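Local coordinates for sucrose 6(F)-phosphate phosphorylase (Thermoanaerobacterium thermosaccharolyticum DSM 571, PDB 6S9V), which is a phosphorylase of the alpha-amylase family, built around a parallel eight-stranded TIM barrel with a separate antiparallel sheet near its C-terminus, at residues D462-S476 / I479-E493. Residues are numbered along the deposited sequence; the frame is centred on the assembly and turned at random.
Sequences DEIRLTWKKDDKRCS and IDLKTYKTTIDYINE. With SO4 (sulfate ion), chain G.
The carbonyl oxygen D462 O is approached by L481 N, which donates to it over 2.9 Å, tilted 30° from the carbonyl plane, and by a water. That water lies within donating distance of both D462 O and D480 OD1 but may not serve all its acceptors at once; D480 OD1 also closes an Asx turn by accepting from K482 N above the carboxylate plane. The turn carries K482 alongside the D462 carboxylate, and a bend at chi3 (-79°) brings NZ to sulfate O4 at 3.0 Å. D462 OD2 lies 2.5 Å from the same O4, so close for two oxygens that an acid group probably holds a proton there, and R460 supplies another bond to the anion.

I464 and I479 form an antiparallel hydrogen-bonded pair, each N meeting the other's O in the carbonyl plane. Their side chains run side by side, CB to CB at 4.1 Å, and both rest on I381 of helix 372-384. L481 crosses the I464 chain at about a right angle, CD2 against CD1 at 3.9 Å.

At the second hairpin S476 and D489 are again hydrogen-bonded, and S476 N to D489 O is short at 2.7 Å. D489 OD1 is salt-bridged to K499, whereas OD2 reaches R465 NH2 through a water. In the neighbouring non-hydrogen-bonded pair, C475 CB meets Y490 CB at 3.8 Å and also packs on I488 CG2. K473 NZ and E493 OE2 form a salt bridge at 3.3 Å whose hydrogen bond is weak, and E493 is poorly ordered.

These two antiparallel hairpins join the three central strands of the five-stranded sheet. Backbone bonds and apolar packing on helix 372-384 therefore define the contact's framework, while the outlying charges act mostly through water, the sulfate or residues beyond it; the anion, probably from the crystallisation liquor, is likely to temper the lysine charge.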
loop_
_atom_site.group_PDB
_atom_site.type_symbol
_atom_site.label_atom_id
_atom_site.label_comp_id
_atom_site.label_asym_id
_atom_site.label_seq_id
_atom_site.Cartn_x
_atom_site.Cartn_y
_atom_site.Cartn_z
ATOM N N ASP A 462 1.446 -18.944 -23.885
ATOM C CA ASP A 462 0.507 -17.853 -24.117
ATOM C C ASP A 462 -0.867 -18.128 -23.523
ATOM O O ASP A 462 -1.867 -17.574 -23.991
ATOM C CB ASP A 462 0.409 -17.551 -25.617
ATOM C CG ASP A 462 -0.039 -18.747 -26.441
ATOM O OD1 ASP A 462 -0.394 -19.800 -25.862
ATOM O OD2 ASP A 462 -0.027 -18.632 -27.690
ATOM N N GLU A 463 -0.932 -18.938 -22.469
ATOM C CA GLU A 463 -2.174 -19.203 -21.760
ATOM C C GLU A 463 -1.923 -19.054 -20.265
ATOM O O GLU A 463 -0.778 -19.034 -19.808
ATOM C CB GLU A 463 -2.708 -20.609 -22.060
ATOM C CG GLU A 463 -2.989 -20.898 -23.517
ATOM C CD GLU A 463 -3.316 -22.362 -23.764
ATOM O OE1 GLU A 463 -2.952 -23.212 -22.921
ATOM O OE2 GLU A 463 -3.933 -22.669 -24.803
ATOM N N ILE A 464 -3.011 -18.938 -19.510
ATOM C CA ILE A 464 -2.982 -18.979 -18.051
ATOM C C ILE A 464 -4.095 -19.912 -17.600
ATOM O O ILE A 464 -5.249 -19.746 -18.008
ATOM C CB ILE A 464 -3.161 -17.577 -17.436
ATOM C CG1 ILE A 464 -1.947 -16.701 -17.760
ATOM C CG2 ILE A 464 -3.379 -17.672 -15.930
ATOM C CD1 ILE A 464 -2.166 -15.223 -17.525
ATOM N N ARG A 465 -3.756 -20.889 -16.757
ATOM C CA ARG A 465 -4.748 -21.835 -16.248
ATOM C C ARG A 465 -4.507 -22.027 -14.762
ATOM O O ARG A 465 -3.502 -22.628 -14.371
ATOM C CB ARG A 465 -4.684 -23.170 -16.989
ATOM C CG ARG A 465 -5.095 -23.080 -18.447
ATOM C CD ARG A 465 -5.321 -24.467 -19.069
ATOM N NE ARG A 465 -6.639 -25.012 -18.754
ATOM C CZ ARG A 465 -7.156 -26.105 -19.315
ATOM N NH1 ARG A 465 -6.466 -26.781 -20.225
ATOM N NH2 ARG A 465 -8.364 -26.527 -18.965
ATOM N N LEU A 466 -5.424 -21.514 -13.944
ATOM C CA LEU A 466 -5.345 -21.588 -12.491
ATOM C C LEU A 466 -6.668 -22.092 -11.932
ATOM O O LEU A 466 -7.738 -21.681 -12.391
ATOM C CB LEU A 466 -5.009 -20.220 -11.900
ATOM C CG LEU A 466 -3.748 -19.546 -12.447
ATOM C CD1 LEU A 466 -3.645 -18.118 -11.914
ATOM C CD2 LEU A 466 -2.485 -20.346 -12.114
ATOM N N THR A 467 -6.596 -22.955 -10.916
ATOM C CA THR A 467 -7.779 -23.617 -10.389
ATOM C C THR A 467 -7.817 -23.545 -8.871
ATOM O O THR A 467 -6.794 -23.725 -8.203
ATOM C CB THR A 467 -7.818 -25.096 -10.826
ATOM O OG1 THR A 467 -8.036 -25.188 -12.241
ATOM C CG2 THR A 467 -8.910 -25.860 -10.081
ATOM N N TRP A 468 -9.013 -23.290 -8.341
ATOM C CA TRP A 468 -9.313 -23.394 -6.917
ATOM C C TRP A 468 -10.348 -24.496 -6.716
ATOM O O TRP A 468 -11.284 -24.637 -7.512
ATOM C CB TRP A 468 -9.829 -22.063 -6.356
ATOM C CG TRP A 468 -8.764 -21.018 -6.245
ATOM C CD1 TRP A 468 -8.344 -20.161 -7.228
ATOM C CD2 TRP A 468 -7.975 -20.721 -5.089
ATOM N NE1 TRP A 468 -7.352 -19.343 -6.751
ATOM C CE2 TRP A 468 -7.103 -19.666 -5.439
ATOM C CE3 TRP A 468 -7.924 -21.238 -3.792
ATOM C CZ2 TRP A 468 -6.181 -19.134 -4.546
ATOM C CZ3 TRP A 468 -7.007 -20.700 -2.898
ATOM C CH2 TRP A 468 -6.150 -19.661 -3.277
ATOM N N LYS A 469 -10.188 -25.268 -5.642
ATOM C CA LYS A 469 -11.101 -26.367 -5.353
ATOM C C LYS A 469 -11.484 -26.367 -3.882
ATOM O O LYS A 469 -10.608 -26.272 -3.015
ATOM C CB LYS A 469 -10.449 -27.715 -5.700
ATOM C CG LYS A 469 -10.272 -27.967 -7.184
ATOM C CD LYS A 469 -9.486 -29.246 -7.464
ATOM C CE LYS A 469 -10.238 -30.495 -7.038
ATOM N NZ LYS A 469 -11.290 -30.841 -8.032
ATOM N N LYS A 470 -12.785 -26.490 -3.605
ATOM C CA LYS A 470 -13.265 -26.729 -2.246
ATOM C C LYS A 470 -14.514 -27.596 -2.304
ATOM O O LYS A 470 -15.536 -27.179 -2.855
ATOM C CB LYS A 470 -13.555 -25.424 -1.496
ATOM C CG LYS A 470 -14.079 -25.668 -0.078
ATOM C CD LYS A 470 -14.367 -24.387 0.689
ATOM C CE LYS A 470 -14.857 -24.723 2.101
ATOM N NZ LYS A 470 -15.031 -23.517 2.972
ATOM N N ASP A 471 -14.437 -28.786 -1.722
ATOM C CA ASP A 471 -15.594 -29.684 -1.635
ATOM C C ASP A 471 -16.037 -29.975 -3.066
ATOM O O ASP A 471 -15.192 -30.346 -3.896
ATOM C CB ASP A 471 -16.653 -29.051 -0.738
ATOM C CG ASP A 471 -16.162 -28.816 0.673
ATOM O OD1 ASP A 471 -15.307 -29.595 1.142
ATOM O OD2 ASP A 471 -16.636 -27.858 1.318
ATOM N N ASP A 472 -17.313 -29.818 -3.397
ATOM C CA ASP A 472 -17.796 -30.028 -4.753
ATOM C C ASP A 472 -17.680 -28.773 -5.601
ATOM O O ASP A 472 -18.076 -28.793 -6.771
ATOM C CB ASP A 472 -19.253 -30.503 -4.723
ATOM C CG ASP A 472 -20.169 -29.537 -3.993
ATOM O OD1 ASP A 472 -19.671 -28.737 -3.175
ATOM O OD2 ASP A 472 -21.394 -29.585 -4.230
ATOM N N LYS A 473 -17.146 -27.689 -5.046
ATOM C CA LYS A 473 -16.984 -26.448 -5.785
ATOM C C LYS A 473 -15.588 -26.398 -6.395
ATOM O O LYS A 473 -14.602 -26.788 -5.762
ATOM C CB LYS A 473 -17.191 -25.240 -4.870
ATOM C CG LYS A 473 -18.457 -25.282 -4.014
ATOM C CD LYS A 473 -19.738 -25.269 -4.831
ATOM C CE LYS A 473 -20.949 -25.035 -3.930
ATOM N NZ LYS A 473 -22.246 -25.203 -4.644
ATOM N N ARG A 474 -15.507 -25.901 -7.622
ATOM C CA ARG A 474 -14.226 -25.752 -8.289
ATOM C C ARG A 474 -14.404 -24.669 -9.339
ATOM O O ARG A 474 -15.435 -24.634 -10.015
ATOM C CB ARG A 474 -13.770 -27.065 -8.925
ATOM C CG ARG A 474 -12.474 -26.971 -9.697
ATOM C CD ARG A 474 -12.169 -28.282 -10.395
ATOM N NE ARG A 474 -13.175 -28.602 -11.402
ATOM C CZ ARG A 474 -13.159 -28.120 -12.641
ATOM N NH1 ARG A 474 -12.189 -27.301 -13.024
ATOM N NH2 ARG A 474 -14.113 -28.457 -13.499
ATOM N N CYS A 475 -13.419 -23.789 -9.459
ATOM C CA CYS A 475 -13.417 -22.788 -10.521
ATOM C C CYS A 475 -12.039 -22.729 -11.159
ATOM O O CYS A 475 -11.022 -22.700 -10.457
ATOM C CB CYS A 475 -13.833 -21.401 -10.003
ATOM S SG CYS A 475 -12.893 -20.705 -8.635
ATOM N N SER A 476 -12.013 -22.734 -12.492
ATOM C CA SER A 476 -10.780 -22.794 -13.270
ATOM C C SER A 476 -10.738 -21.589 -14.199
ATOM O O SER A 476 -11.586 -21.455 -15.086
ATOM C CB SER A 476 -10.693 -24.093 -14.069
ATOM O OG SER A 476 -10.737 -25.206 -13.198
ATOM N N ILE A 479 -7.167 -17.997 -19.469
ATOM C CA ILE A 479 -6.920 -16.784 -20.242
ATOM C C ILE A 479 -6.132 -17.158 -21.489
ATOM O O ILE A 479 -5.090 -17.819 -21.400
ATOM C CB ILE A 479 -6.157 -15.714 -19.439
ATOM C CG1 ILE A 479 -6.960 -15.249 -18.225
ATOM C CG2 ILE A 479 -5.831 -14.502 -20.352
ATOM C CD1 ILE A 479 -6.152 -14.439 -17.211
ATOM N N ASP A 480 -6.644 -16.755 -22.647
ATOM C CA ASP A 480 -5.899 -16.792 -23.902
ATOM C C ASP A 480 -5.194 -15.447 -24.033
ATOM O O ASP A 480 -5.841 -14.426 -24.287
ATOM C CB ASP A 480 -6.842 -17.056 -25.072
ATOM C CG ASP A 480 -6.121 -17.147 -26.407
ATOM O OD1 ASP A 480 -4.911 -16.837 -26.472
ATOM O OD2 ASP A 480 -6.775 -17.551 -27.395
ATOM N N LEU A 481 -3.872 -15.434 -23.832
ATOM C CA LEU A 481 -3.133 -14.176 -23.872
ATOM C C LEU A 481 -3.051 -13.601 -25.278
ATOM O O LEU A 481 -2.675 -12.432 -25.434
ATOM C CB LEU A 481 -1.723 -14.367 -23.312
ATOM C CG LEU A 481 -1.683 -14.652 -21.803
ATOM C CD1 LEU A 481 -0.279 -15.028 -21.397
ATOM C CD2 LEU A 481 -2.183 -13.458 -21.004
ATOM N N LYS A 482 -3.367 -14.394 -26.300
ATOM C CA LYS A 482 -3.432 -13.861 -27.655
ATOM C C LYS A 482 -4.575 -12.860 -27.793
ATOM O O LYS A 482 -4.417 -11.807 -28.421
ATOM C CB LYS A 482 -3.580 -15.009 -28.656
ATOM C CG LYS A 482 -2.336 -15.895 -28.756
ATOM C CD LYS A 482 -2.440 -16.959 -29.851
ATOM C CE LYS A 482 -3.272 -18.163 -29.420
ATOM N NZ LYS A 482 -3.304 -19.228 -30.479
ATOM N N THR A 483 -5.731 -13.172 -27.203
ATOM C CA THR A 483 -6.931 -12.357 -27.312
ATOM C C THR A 483 -7.339 -11.701 -26.002
ATOM O O THR A 483 -8.227 -10.838 -26.013
ATOM C CB THR A 483 -8.101 -13.221 -27.799
ATOM O OG1 THR A 483 -8.414 -14.190 -26.784
ATOM C CG2 THR A 483 -7.727 -13.942 -29.072
ATOM N N TYR A 484 -6.724 -12.083 -24.883
ATOM C CA TYR A 484 -7.121 -11.697 -23.533
ATOM C C TYR A 484 -8.524 -12.177 -23.181
ATOM O O TYR A 484 -9.092 -11.732 -22.175
ATOM C CB TYR A 484 -7.007 -10.183 -23.319
ATOM C CG TYR A 484 -5.616 -9.688 -23.611
ATOM C CD1 TYR A 484 -4.526 -10.122 -22.857
ATOM C CD2 TYR A 484 -5.379 -8.824 -24.665
ATOM C CE1 TYR A 484 -3.239 -9.685 -23.150
ATOM C CE2 TYR A 484 -4.110 -8.380 -24.952
ATOM C CZ TYR A 484 -3.044 -8.814 -24.204
ATOM O OH TYR A 484 -1.787 -8.361 -24.532
ATOM N N LYS A 485 -9.075 -13.106 -23.952
ATOM C CA LYS A 485 -10.338 -13.722 -23.577
ATOM C C LYS A 485 -10.161 -14.471 -22.262
ATOM O O LYS A 485 -9.259 -15.302 -22.124
ATOM C CB LYS A 485 -10.821 -14.671 -24.667
ATOM C CG LYS A 485 -12.237 -15.184 -24.441
ATOM C CD LYS A 485 -12.656 -16.122 -25.549
ATOM C CE LYS A 485 -14.136 -16.428 -25.496
ATOM N NZ LYS A 485 -14.495 -17.471 -26.496
ATOM N N THR A 486 -11.028 -14.174 -21.303
ATOM C CA THR A 486 -10.914 -14.669 -19.938
ATOM C C THR A 486 -12.187 -15.429 -19.608
ATOM O O THR A 486 -13.280 -14.850 -19.631
ATOM C CB THR A 486 -10.701 -13.511 -18.958
ATOM O OG1 THR A 486 -9.492 -12.818 -19.291
ATOM C CG2 THR A 486 -10.616 -14.016 -17.535
ATOM N N THR A 487 -12.049 -16.720 -19.315
ATOM C CA THR A 487 -13.181 -17.574 -19.000
ATOM C C THR A 487 -12.934 -18.251 -17.661
ATOM O O THR A 487 -11.805 -18.649 -17.354
ATOM C CB THR A 487 -13.395 -18.635 -20.090
ATOM O OG1 THR A 487 -13.578 -17.994 -21.363
ATOM C CG2 THR A 487 -14.618 -19.475 -19.777
ATOM N N ILE A 488 -13.996 -18.404 -16.886
ATOM C CA ILE A 488 -13.954 -19.139 -15.624
ATOM C C ILE A 488 -14.953 -20.282 -15.734
ATOM O O ILE A 488 -16.166 -20.052 -15.845
ATOM C CB ILE A 488 -14.262 -18.243 -14.420
ATOM C CG1 ILE A 488 -13.189 -17.165 -14.271
ATOM C CG2 ILE A 488 -14.364 -19.095 -13.151
ATOM C CD1 ILE A 488 -13.474 -16.161 -13.172
ATOM N N ASP A 489 -14.444 -21.513 -15.725
ATOM C CA ASP A 489 -15.276 -22.707 -15.684
ATOM C C ASP A 489 -15.481 -23.077 -14.221
ATOM O O ASP A 489 -14.503 -23.251 -13.489
ATOM C CB ASP A 489 -14.616 -23.867 -16.425
ATOM C CG ASP A 489 -14.622 -23.685 -17.931
ATOM O OD1 ASP A 489 -15.498 -22.967 -18.448
ATOM O OD2 ASP A 489 -13.751 -24.276 -18.598
ATOM N N TYR A 490 -16.734 -23.183 -13.791
ATOM C CA TYR A 490 -17.009 -23.440 -12.384
ATOM C C TYR A 490 -18.204 -24.370 -12.250
ATOM O O TYR A 490 -18.955 -24.601 -13.200
ATOM C CB TYR A 490 -17.247 -22.133 -11.615
ATOM C CG TYR A 490 -18.554 -21.450 -11.941
ATOM C CD1 TYR A 490 -18.658 -20.589 -13.024
ATOM C CD2 TYR A 490 -19.682 -21.664 -11.162
ATOM C CE1 TYR A 490 -19.851 -19.959 -13.325
ATOM C CE2 TYR A 490 -20.883 -21.044 -11.453
ATOM C CZ TYR A 490 -20.960 -20.190 -12.538
ATOM O OH TYR A 490 -22.146 -19.573 -12.839
ATOM N N ILE A 491 -18.365 -24.909 -11.042
ATOM C CA ILE A 491 -19.434 -25.849 -10.721
ATOM C C ILE A 491 -20.545 -25.067 -10.031
ATOM O O ILE A 491 -20.319 -24.452 -8.982
ATOM C CB ILE A 491 -18.932 -26.991 -9.822
ATOM C CG1 ILE A 491 -17.758 -27.731 -10.468
ATOM C CG2 ILE A 491 -20.078 -27.941 -9.496
ATOM C CD1 ILE A 491 -18.061 -28.344 -11.814
ATOM N N ASN A 492 -21.743 -25.084 -10.610
ATOM C CA ASN A 492 -22.849 -24.303 -10.070
ATOM C C ASN A 492 -23.503 -25.073 -8.918
ATOM O O ASN A 492 -23.037 -26.139 -8.508
ATOM C CB ASN A 492 -23.835 -23.956 -11.186
ATOM C CG ASN A 492 -24.554 -25.175 -11.747
ATOM O OD1 ASN A 492 -24.520 -26.267 -11.179
ATOM N ND2 ASN A 492 -25.199 -24.990 -12.891
ATOM N N GLU A 493 -24.599 -24.536 -8.377
ATOM C CA GLU A 493 -25.230 -25.147 -7.213
ATOM C C GLU A 493 -25.813 -26.521 -7.525
ATOM O O GLU A 493 -25.944 -27.348 -6.614
ATOM C CB GLU A 493 -26.327 -24.223 -6.671
ATOM C CG GLU A 493 -25.828 -23.051 -5.829
ATOM C CD GLU A 493 -25.224 -23.485 -4.505
ATOM O OE1 GLU A 493 -25.638 -24.539 -3.977
ATOM O OE2 GLU A 493 -24.344 -22.766 -3.986
HETATM S S SO4 G . -0.087 -21.720 -29.352
HETATM O O1 SO4 G . 1.273 -21.562 -28.844
HETATM O O2 SO4 G . -0.050 -22.180 -30.737
HETATM O O3 SO4 G . -0.792 -22.696 -28.523
HETATM O O4 SO4 G . -0.787 -20.439 -29.298
HETATM O O HOH W 1 -3.352 -18.792 -26.344
HETATM O O HOH W 2 -10.665 -24.739 -17.552
#